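PDB 5KZT: Peptide/nickel transport system substrate-binding protein from Listeria monocytogenes serotype 1/2a, which binds peptides as the OppA-type substrate-binding component of what is probably an oligopeptide uptake system. Local coordinates for residues D347-W355 and Q391-V399; N268-K276 and A318-F326. All coordinates share one frame; numbering follows the deposited sequence.

Overall arrangement
Both contacts hang on the same mixed sheet of this periplasmic-binding-protein type fold, and they follow one another along the chain: contact 2 (268-276 with 318-326) closes before contact 1 (347-355 with 391-399) opens. Their centres lie about 24 Å apart and their nearest atoms about 8 Å, without touching. Contact 2 sits near the middle of the molecule, its centre about 12 Å from the centre of the chain, where strand 264-277 meets a loop and also reaches the bound peptide. Contact 1 is peripheral, its centre about 31 Å from that point, joining helix 348-362 to the link between helix 377-393 and strand 397-404. One sheet thus connects the peptide-contacting strand with an outlying helical layer.

Contact 1 of 2, residues D347-W355 and Q391-V399; sequences DVKEAQKAW and QKNLDGLTV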
loop_
_atom_site.group_PDB
_atom_site.type_symbol
_atom_site.label_atom_id
_atom_site.label_comp_id
_atom_site.label_asym_id
_atom_site.label_seq_id
_atom_site.Cartn_x
_atom_site.Cartn_y
_atom_site.Cartn_z
ATOM N N ASP A 347 21.414 13.000 -12.923
ATOM C CA ASP A 347 22.734 13.426 -13.416
ATOM C C ASP A 347 23.078 12.620 -14.674
ATOM O O ASP A 347 23.535 11.482 -14.573
ATOM C CB ASP A 347 23.791 13.211 -12.312
ATOM C CG ASP A 347 25.143 13.845 -12.627
ATOM O OD1 ASP A 347 25.647 13.746 -13.772
ATOM O OD2 ASP A 347 25.725 14.436 -11.690
ATOM N N VAL A 348 22.867 13.202 -15.854
ATOM C CA VAL A 348 23.097 12.476 -17.106
ATOM C C VAL A 348 24.573 12.040 -17.237
ATOM O O VAL A 348 24.849 10.895 -17.625
ATOM C CB VAL A 348 22.628 13.264 -18.356
ATOM C CG1 VAL A 348 22.956 12.502 -19.640
ATOM C CG2 VAL A 348 21.122 13.536 -18.296
ATOM N N LYS A 349 25.502 12.922 -16.874
ATOM C CA LYS A 349 26.932 12.598 -16.991
ATOM C C LYS A 349 27.344 11.437 -16.080
ATOM O O LYS A 349 28.005 10.492 -16.539
ATOM C CB LYS A 349 27.817 13.820 -16.748
ATOM C CG LYS A 349 27.885 14.734 -17.966
ATOM C CD LYS A 349 28.903 15.849 -17.807
ATOM C CE LYS A 349 28.633 16.968 -18.800
ATOM N NZ LYS A 349 29.578 18.104 -18.612
ATOM N N GLU A 350 26.937 11.491 -14.816
ATOM C CA GLU A 350 27.241 10.382 -13.904
ATOM C C GLU A 350 26.537 9.090 -14.333
ATOM O O GLU A 350 27.098 8.022 -14.159
ATOM C CB GLU A 350 26.927 10.725 -12.443
ATOM C CG GLU A 350 27.990 11.588 -11.766
ATOM C CD GLU A 350 29.333 10.886 -11.597
ATOM O OE1 GLU A 350 29.370 9.672 -11.308
ATOM O OE2 GLU A 350 30.368 11.558 -11.758
ATOM N N ALA A 351 25.327 9.206 -14.895
ATOM C CA ALA A 351 24.613 8.060 -15.497
ATOM C C ALA A 351 25.385 7.412 -16.649
ATOM O O ALA A 351 25.484 6.187 -16.736
ATOM C CB ALA A 351 23.238 8.482 -15.995
ATOM N N GLN A 352 25.908 8.250 -17.531
ATOM C CA GLN A 352 26.659 7.806 -18.705
ATOM C C GLN A 352 28.002 7.171 -18.318
ATOM O O GLN A 352 28.418 6.205 -18.942
ATOM C CB GLN A 352 26.844 8.969 -19.705
ATOM C CG GLN A 352 25.540 9.311 -20.421
ATOM C CD GLN A 352 25.560 10.619 -21.200
ATOM O OE1 GLN A 352 26.437 11.471 -21.019
ATOM N NE2 GLN A 352 24.572 10.783 -22.083
ATOM N N LYS A 353 28.649 7.710 -17.285
ATOM C CA LYS A 353 29.843 7.093 -16.692
ATOM C C LYS A 353 29.541 5.657 -16.212
ATOM O O LYS A 353 30.254 4.717 -16.570
ATOM C CB LYS A 353 30.376 7.942 -15.519
ATOM C CG LYS A 353 31.649 7.386 -14.887
ATOM C CD LYS A 353 32.212 8.236 -13.756
ATOM C CE LYS A 353 33.670 7.852 -13.511
ATOM N NZ LYS A 353 34.139 8.151 -12.129
ATOM N N ALA A 354 28.485 5.506 -15.417
ATOM C CA ALA A 354 28.054 4.189 -14.937
ATOM C C ALA A 354 27.663 3.266 -16.092
ATOM O O ALA A 354 27.985 2.085 -16.082
ATOM C CB ALA A 354 26.885 4.327 -13.961
ATOM N N TRP A 355 26.956 3.809 -17.084
ATOM C CA TRP A 355 26.541 3.036 -18.257
ATOM C C TRP A 355 27.740 2.446 -19.019
ATOM O O TRP A 355 27.772 1.238 -19.276
ATOM C CB TRP A 355 25.695 3.922 -19.169
ATOM C CG TRP A 355 25.198 3.299 -20.427
ATOM C CD1 TRP A 355 25.499 3.694 -21.688
ATOM C CD2 TRP A 355 24.264 2.225 -20.556
ATOM N NE1 TRP A 355 24.829 2.930 -22.603
ATOM C CE2 TRP A 355 24.065 2.012 -21.935
ATOM C CE3 TRP A 355 23.566 1.425 -19.640
ATOM C CZ2 TRP A 355 23.228 1.019 -22.426
ATOM C CZ3 TRP A 355 22.733 0.436 -20.129
ATOM C CH2 TRP A 355 22.572 0.240 -21.511
ATOM N N GLN A 391 16.418 5.954 -23.371
ATOM C CA GLN A 391 16.945 5.698 -24.725
ATOM C C GLN A 391 17.797 6.853 -25.257
ATOM O O GLN A 391 18.887 6.614 -25.804
ATOM C CB GLN A 391 15.832 5.308 -25.699
ATOM C CG GLN A 391 15.258 3.924 -25.383
ATOM C CD GLN A 391 14.167 3.439 -26.327
ATOM O OE1 GLN A 391 13.799 2.270 -26.282
ATOM N NE2 GLN A 391 13.636 4.326 -27.166
ATOM N N LYS A 392 17.347 8.092 -25.072
ATOM C CA LYS A 392 18.124 9.233 -25.559
ATOM C C LYS A 392 19.446 9.401 -24.798
ATOM O O LYS A 392 20.430 9.820 -25.386
ATOM C CB LYS A 392 17.314 10.534 -25.534
ATOM C CG LYS A 392 17.265 11.241 -24.188
ATOM C CD LYS A 392 16.530 12.565 -24.269
ATOM C CE LYS A 392 16.472 13.222 -22.901
ATOM N NZ LYS A 392 15.402 14.253 -22.888
ATOM N N ASN A 393 19.455 9.086 -23.502
ATOM C CA ASN A 393 20.620 9.331 -22.635
ATOM C C ASN A 393 21.659 8.192 -22.622
ATOM O O ASN A 393 22.837 8.457 -22.391
ATOM C CB ASN A 393 20.181 9.641 -21.187
ATOM C CG ASN A 393 19.541 11.029 -21.035
ATOM O OD1 ASN A 393 19.890 11.957 -21.740
ATOM N ND2 ASN A 393 18.632 11.171 -20.075
ATOM N N LEU A 394 21.221 6.954 -22.868
ATOM C CA LEU A 394 22.071 5.780 -22.746
ATOM C C LEU A 394 22.171 5.007 -24.072
ATOM O O LEU A 394 21.344 4.138 -24.363
ATOM C CB LEU A 394 21.529 4.877 -21.637
ATOM C CG LEU A 394 21.404 5.484 -20.240
ATOM C CD1 LEU A 394 20.932 4.397 -19.299
ATOM C CD2 LEU A 394 22.720 6.066 -19.745
ATOM N N ASP A 395 23.214 5.310 -24.848
ATOM C CA ASP A 395 23.402 4.777 -26.211
ATOM C C ASP A 395 23.511 3.261 -26.192
ATOM O O ASP A 395 24.324 2.710 -25.450
ATOM C CB ASP A 395 24.678 5.341 -26.852
ATOM C CG ASP A 395 24.633 6.854 -27.078
ATOM O OD1 ASP A 395 23.543 7.454 -27.104
ATOM O OD2 ASP A 395 25.716 7.455 -27.240
ATOM N N GLY A 396 22.702 2.604 -27.021
ATOM C CA GLY A 396 22.633 1.145 -27.084
ATOM C C GLY A 396 21.586 0.514 -26.178
ATOM O O GLY A 396 21.510 -0.703 -26.079
ATOM N N LEU A 397 20.772 1.325 -25.510
ATOM C CA LEU A 397 19.711 0.810 -24.646
ATOM C C LEU A 397 18.386 0.861 -25.398
ATOM O O LEU A 397 18.004 1.912 -25.923
ATOM C CB LEU A 397 19.625 1.626 -23.350
ATOM C CG LEU A 397 18.557 1.187 -22.341
ATOM C CD1 LEU A 397 18.828 -0.197 -21.781
ATOM C CD2 LEU A 397 18.454 2.189 -21.206
ATOM N N THR A 398 17.730 -0.289 -25.496
ATOM C CA THR A 398 16.348 -0.393 -25.927
ATOM C C THR A 398 15.528 -0.698 -24.684
ATOM O O THR A 398 15.924 -1.537 -23.861
ATOM C CB THR A 398 16.137 -1.532 -26.933
ATOM O OG1 THR A 398 16.944 -1.308 -28.086
ATOM C CG2 THR A 398 14.690 -1.620 -27.381
ATOM N N VAL A 399 14.410 0.004 -24.544
ATOM C CA VAL A 399 13.436 -0.240 -23.467
ATOM C C VAL A 399 12.097 -0.622 -24.108
ATOM O O VAL A 399 11.490 0.203 -24.796
ATOM C CB VAL A 399 13.279 0.998 -22.570
ATOM C CG1 VAL A 399 12.204 0.765 -21.508
ATOM C CG2 VAL A 399 14.617 1.342 -21.923
#
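A chi1 of 179° swings the Trp355 indole away from its own backbone N, and the ring reaches from helix 348-362 to the turn that joins helix 377-393 to strand 397-404. Leu394, the first residue to leave that helix, turns its CG to the side opposite its carbonyl carbon (chi1 -58°), and its side chain covers one face of the indole. Its CB lies 3.8 Å from the centroid of the Trp355 five-membered ring, almost on the ring normal, a CH-pi contact. CD2 of Leu394 packs against Trp355 CB at 3.7 Å, while CD1 lies near the six-membered ring. At the indole edge, Trp355 NE1 donates to Asp395 O at 2.9 Å; the oxygen is in the ring plane, but the nitrogen stands above the carbonyl plane. The far end of the ring, CH2, meets Leu397 CB at 3.7 Å.

One helical turn earlier, the extended side chain of Gln352 sends NE2 to Asn393 O, 2.9 Å away. This bond is nearly straight (169°), and it uses a carbonyl lone pair and lies in the Gln352 amide plane. Val348 lays both methyls against the Asn393 side chain, CG1 3.8 Å from OD1, while Asn393 ND2 is held by Ala300 O.

The helix end flows into a type II beta turn from Leu394 to Leu397, with Gly396 at positive phi. Ala296 of helix 291-299 and Ile367 of strand 367-374 also touch Trp355. Two side-chain N-H groups thus satisfy carbonyls at the helix terminus and within the turn, and the indole hydrogen bond and the leucine-covered face, together with these neighbours, probably restrict how far the indole can shift or tilt.

Contact 2 of 2, residues N268-K276 and A318-F326; sequences NNSSTFYIK and ANNLVPEGF
Thr272 and Pro323 cross obliquely where strand 264-277, part of the mixed sheet in this solute-binding-protein fold, is covered by the irregular loop 318-326. The threonine divides its two branches over the loop backbone. OG1 donates to Leu321 O at 2.7 Å, coming from above the carbonyl plane. A chi1 of -59° puts OG1 beside the backbone N of Thr272 and leaves CG2 anti to that N, 3.7 Å from Asn320 O. A water bridges the same hydroxyl to the loop, donating to Thr272 OG1 and to Asn320 O. The hydroxyl oxygen therefore gives one hydrogen bond and receives another.

Further along the strand, the aromatic ring of Tyr274 and the side chain of Leu321 meet at a slant, touching through CD1 of each residue at 4.2 Å. Phe326 approaches Ser270 from the other end of the loop, its CD1 3.9 Å from Ser270 CB. Phe435 of helix 433-436 packs on Thr272, Leu321, Pro323 and Phe326.

At the start of the strand segment, Asn268 folds back in an Asx turn, its OD1 accepting from Ser270 N at 2.9 Å. A second water joins Asn268 ND2, Ser270 OG and Glu324 O, tying this bend to the type II beta turn from Pro323 to Phe326.

The alternation of the strand sends Thr272 and Tyr274 toward the loop and Ser271 and Phe273 away from it. Phe273 packs on an acidic side chain of the bound peptide; a hydrogen bond from Ser271 OG to such a side chain is doubtful, because Ser271 has two conformers. The Pro323 ring of the loop puts CG 3.2 Å from Ser270 O, a buried carbonyl oxygen with no hydrogen-bonding partner in the model.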
loop_
_atom_site.group_PDB
_atom_site.type_symbol
_atom_site.label_atom_id
_atom_site.label_comp_id
_atom_site.label_asym_id
_atom_site.label_seq_id
_atom_site.Cartn_x
_atom_site.Cartn_y
_atom_site.Cartn_z
ATOM N N ASN A 268 -2.259 14.704 -0.606
ATOM C CA ASN A 268 -0.890 14.211 -0.392
ATOM C C ASN A 268 -1.001 12.814 0.185
ATOM O O ASN A 268 -1.518 12.623 1.275
ATOM C CB ASN A 268 -0.104 15.100 0.574
ATOM C CG ASN A 268 1.294 14.554 0.887
ATOM O OD1 ASN A 268 1.796 13.594 0.251
ATOM N ND2 ASN A 268 1.939 15.167 1.890
ATOM N N ASN A 269 -0.494 11.838 -0.543
ATOM C CA ASN A 269 -0.632 10.442 -0.169
ATOM C C ASN A 269 0.514 9.932 0.742
ATOM O O ASN A 269 0.461 8.800 1.188
ATOM C CB ASN A 269 -0.736 9.594 -1.454
ATOM C CG ASN A 269 -1.942 9.984 -2.334
ATOM O OD1 ASN A 269 -1.822 10.796 -3.245
ATOM N ND2 ASN A 269 -3.102 9.417 -2.048
ATOM N N SER A 270 1.553 10.747 0.980
ATOM C CA SER A 270 2.803 10.309 1.665
ATOM C C SER A 270 3.342 8.967 1.129
ATOM O O SER A 270 3.870 8.152 1.884
ATOM C CB SER A 270 2.608 10.222 3.190
ATOM O OG SER A 270 2.301 11.491 3.746
ATOM N N SER A 271 3.217 8.790 -0.181
ATOM C CA SER A 271 3.599 7.570 -0.866
ATOM C C SER A 271 4.758 7.891 -1.785
ATOM O O SER A 271 4.876 9.030 -2.269
ATOM C CB SER A 271 2.406 7.032 -1.645
ATOM O OG SER A 271 1.376 6.682 -0.733
ATOM N N THR A 272 5.618 6.898 -2.003
ATOM C CA THR A 272 6.781 7.040 -2.866
ATOM C C THR A 272 6.677 6.051 -4.022
ATOM O O THR A 272 6.410 4.859 -3.802
ATOM C CB THR A 272 8.054 6.747 -2.075
ATOM O OG1 THR A 272 8.130 7.668 -0.977
ATOM C CG2 THR A 272 9.299 6.879 -2.970
ATOM N N PHE A 273 6.867 6.556 -5.240
ATOM C CA PHE A 273 6.938 5.739 -6.433
ATOM C C PHE A 273 8.400 5.619 -6.836
ATOM O O PHE A 273 9.153 6.596 -6.780
ATOM C CB PHE A 273 6.086 6.332 -7.553
ATOM C CG PHE A 273 4.673 5.835 -7.533
ATOM C CD1 PHE A 273 3.774 6.323 -6.593
ATOM C CD2 PHE A 273 4.270 4.823 -8.382
ATOM C CE1 PHE A 273 2.471 5.848 -6.543
ATOM C CE2 PHE A 273 2.970 4.354 -8.346
ATOM C CZ PHE A 273 2.070 4.860 -7.424
ATOM N N TYR A 274 8.804 4.402 -7.177
ATOM C CA TYR A 274 10.199 4.109 -7.394
ATOM C C TYR A 274 10.328 3.063 -8.464
ATOM O O TYR A 274 9.407 2.280 -8.698
ATOM C CB TYR A 274 10.887 3.649 -6.111
ATOM C CG TYR A 274 10.180 2.537 -5.362
ATOM C CD1 TYR A 274 9.220 2.842 -4.403
ATOM C CD2 TYR A 274 10.469 1.190 -5.602
ATOM C CE1 TYR A 274 8.560 1.856 -3.696
ATOM C CE2 TYR A 274 9.804 0.183 -4.896
ATOM C CZ TYR A 274 8.855 0.531 -3.942
ATOM O OH TYR A 274 8.167 -0.414 -3.226
ATOM N N ILE A 275 11.501 3.057 -9.082
ATOM C CA ILE A 275 11.885 2.021 -10.029
ATOM C C ILE A 275 12.421 0.828 -9.236
ATOM O O ILE A 275 13.359 0.984 -8.439
ATOM C CB ILE A 275 12.998 2.500 -10.992
ATOM C CG1 ILE A 275 12.615 3.801 -11.704
ATOM C CG2 ILE A 275 13.347 1.399 -11.994
ATOM C CD1 ILE A 275 11.474 3.686 -12.676
ATOM N N LYS A 276 11.866 -0.354 -9.481
ATOM C CA LYS A 276 12.445 -1.612 -9.003
ATOM C C LYS A 276 13.348 -2.271 -10.052
ATOM O O LYS A 276 12.968 -2.420 -11.208
ATOM C CB LYS A 276 11.334 -2.578 -8.609
ATOM C CG LYS A 276 10.554 -2.142 -7.384
ATOM C CD LYS A 276 9.541 -3.182 -6.941
ATOM C CE LYS A 276 10.190 -4.342 -6.227
ATOM N NZ LYS A 276 9.142 -5.231 -5.698
ATOM N N ALA A 318 11.312 12.726 -5.872
ATOM C CA ALA A 318 11.742 12.029 -4.678
ATOM C C ALA A 318 13.201 11.657 -4.868
ATOM O O ALA A 318 13.576 11.137 -5.925
ATOM C CB ALA A 318 10.911 10.776 -4.484
ATOM N N ASN A 319 14.008 11.943 -3.853
ATOM C CA ASN A 319 15.401 11.485 -3.765
ATOM C C ASN A 319 15.628 10.688 -2.477
ATOM O O ASN A 319 16.757 10.582 -1.959
ATOM C CB ASN A 319 16.318 12.688 -3.827
ATOM C CG ASN A 319 16.152 13.472 -5.110
ATOM O OD1 ASN A 319 15.702 14.615 -5.098
ATOM N ND2 ASN A 319 16.497 12.870 -6.214
ATOM N N ASN A 320 14.521 10.153 -1.954
ATOM C CA ASN A 320 14.466 9.305 -0.785
ATOM C C ASN A 320 13.329 8.303 -0.979
ATOM O O ASN A 320 12.294 8.607 -1.603
ATOM C CB ASN A 320 14.150 10.097 0.472
ATOM C CG ASN A 320 15.174 11.170 0.770
ATOM O OD1 ASN A 320 15.113 12.259 0.208
ATOM N ND2 ASN A 320 16.120 10.861 1.652
ATOM N N LEU A 321 13.496 7.124 -0.406
ATOM C CA LEU A 321 12.419 6.155 -0.296
ATOM C C LEU A 321 11.354 6.627 0.684
ATOM O O LEU A 321 10.146 6.533 0.406
ATOM C CB LEU A 321 12.972 4.806 0.164
ATOM C CG LEU A 321 11.933 3.753 0.482
ATOM C CD1 LEU A 321 11.026 3.506 -0.713
ATOM C CD2 LEU A 321 12.626 2.481 0.955
ATOM N N VAL A 322 11.802 7.116 1.838
ATOM C CA VAL A 322 10.909 7.638 2.864
ATOM C C VAL A 322 10.439 9.022 2.403
ATOM O O VAL A 322 11.250 9.833 1.994
ATOM C CB VAL A 322 11.593 7.702 4.244
ATOM C CG1 VAL A 322 10.704 8.410 5.267
ATOM C CG2 VAL A 322 11.978 6.296 4.713
ATOM N N PRO A 323 9.118 9.263 2.395
ATOM C CA PRO A 323 8.608 10.535 1.907
ATOM C C PRO A 323 8.868 11.690 2.881
ATOM O O PRO A 323 8.931 11.472 4.087
ATOM C CB PRO A 323 7.113 10.272 1.724
ATOM C CG PRO A 323 6.821 9.174 2.672
ATOM C CD PRO A 323 8.030 8.307 2.653
ATOM N N GLU A 324 9.041 12.894 2.334
ATOM C CA GLU A 324 9.211 14.098 3.159
ATOM C C GLU A 324 7.917 14.379 3.888
ATOM O O GLU A 324 6.850 14.122 3.363
ATOM C CB GLU A 324 9.522 15.315 2.316
ATOM C CG GLU A 324 10.820 15.260 1.548
ATOM C CD GLU A 324 11.081 16.578 0.873
ATOM O OE1 GLU A 324 11.809 17.416 1.462
ATOM O OE2 GLU A 324 10.505 16.794 -0.217
ATOM N N GLY A 325 8.024 14.915 5.095
ATOM C CA GLY A 325 6.875 15.385 5.856
ATOM C C GLY A 325 6.100 14.301 6.590
ATOM O O GLY A 325 5.009 14.566 7.068
ATOM N N PHE A 326 6.667 13.097 6.699
ATOM C CA PHE A 326 5.942 11.943 7.213
ATOM C C PHE A 326 6.392 11.438 8.592
ATOM O O PHE A 326 5.563 11.122 9.449
ATOM C CB PHE A 326 6.020 10.791 6.192
ATOM C CG PHE A 326 5.240 9.573 6.615
ATOM C CD1 PHE A 326 3.872 9.658 6.804
ATOM C CD2 PHE A 326 5.876 8.354 6.859
ATOM C CE1 PHE A 326 3.137 8.540 7.217
ATOM C CE2 PHE A 326 5.154 7.244 7.274
ATOM C CZ PHE A 326 3.792 7.336 7.444
HETATM O O HOH W 1 4.151 13.469 3.448
HETATM O O HOH W 2 9.805 9.749 -1.414
#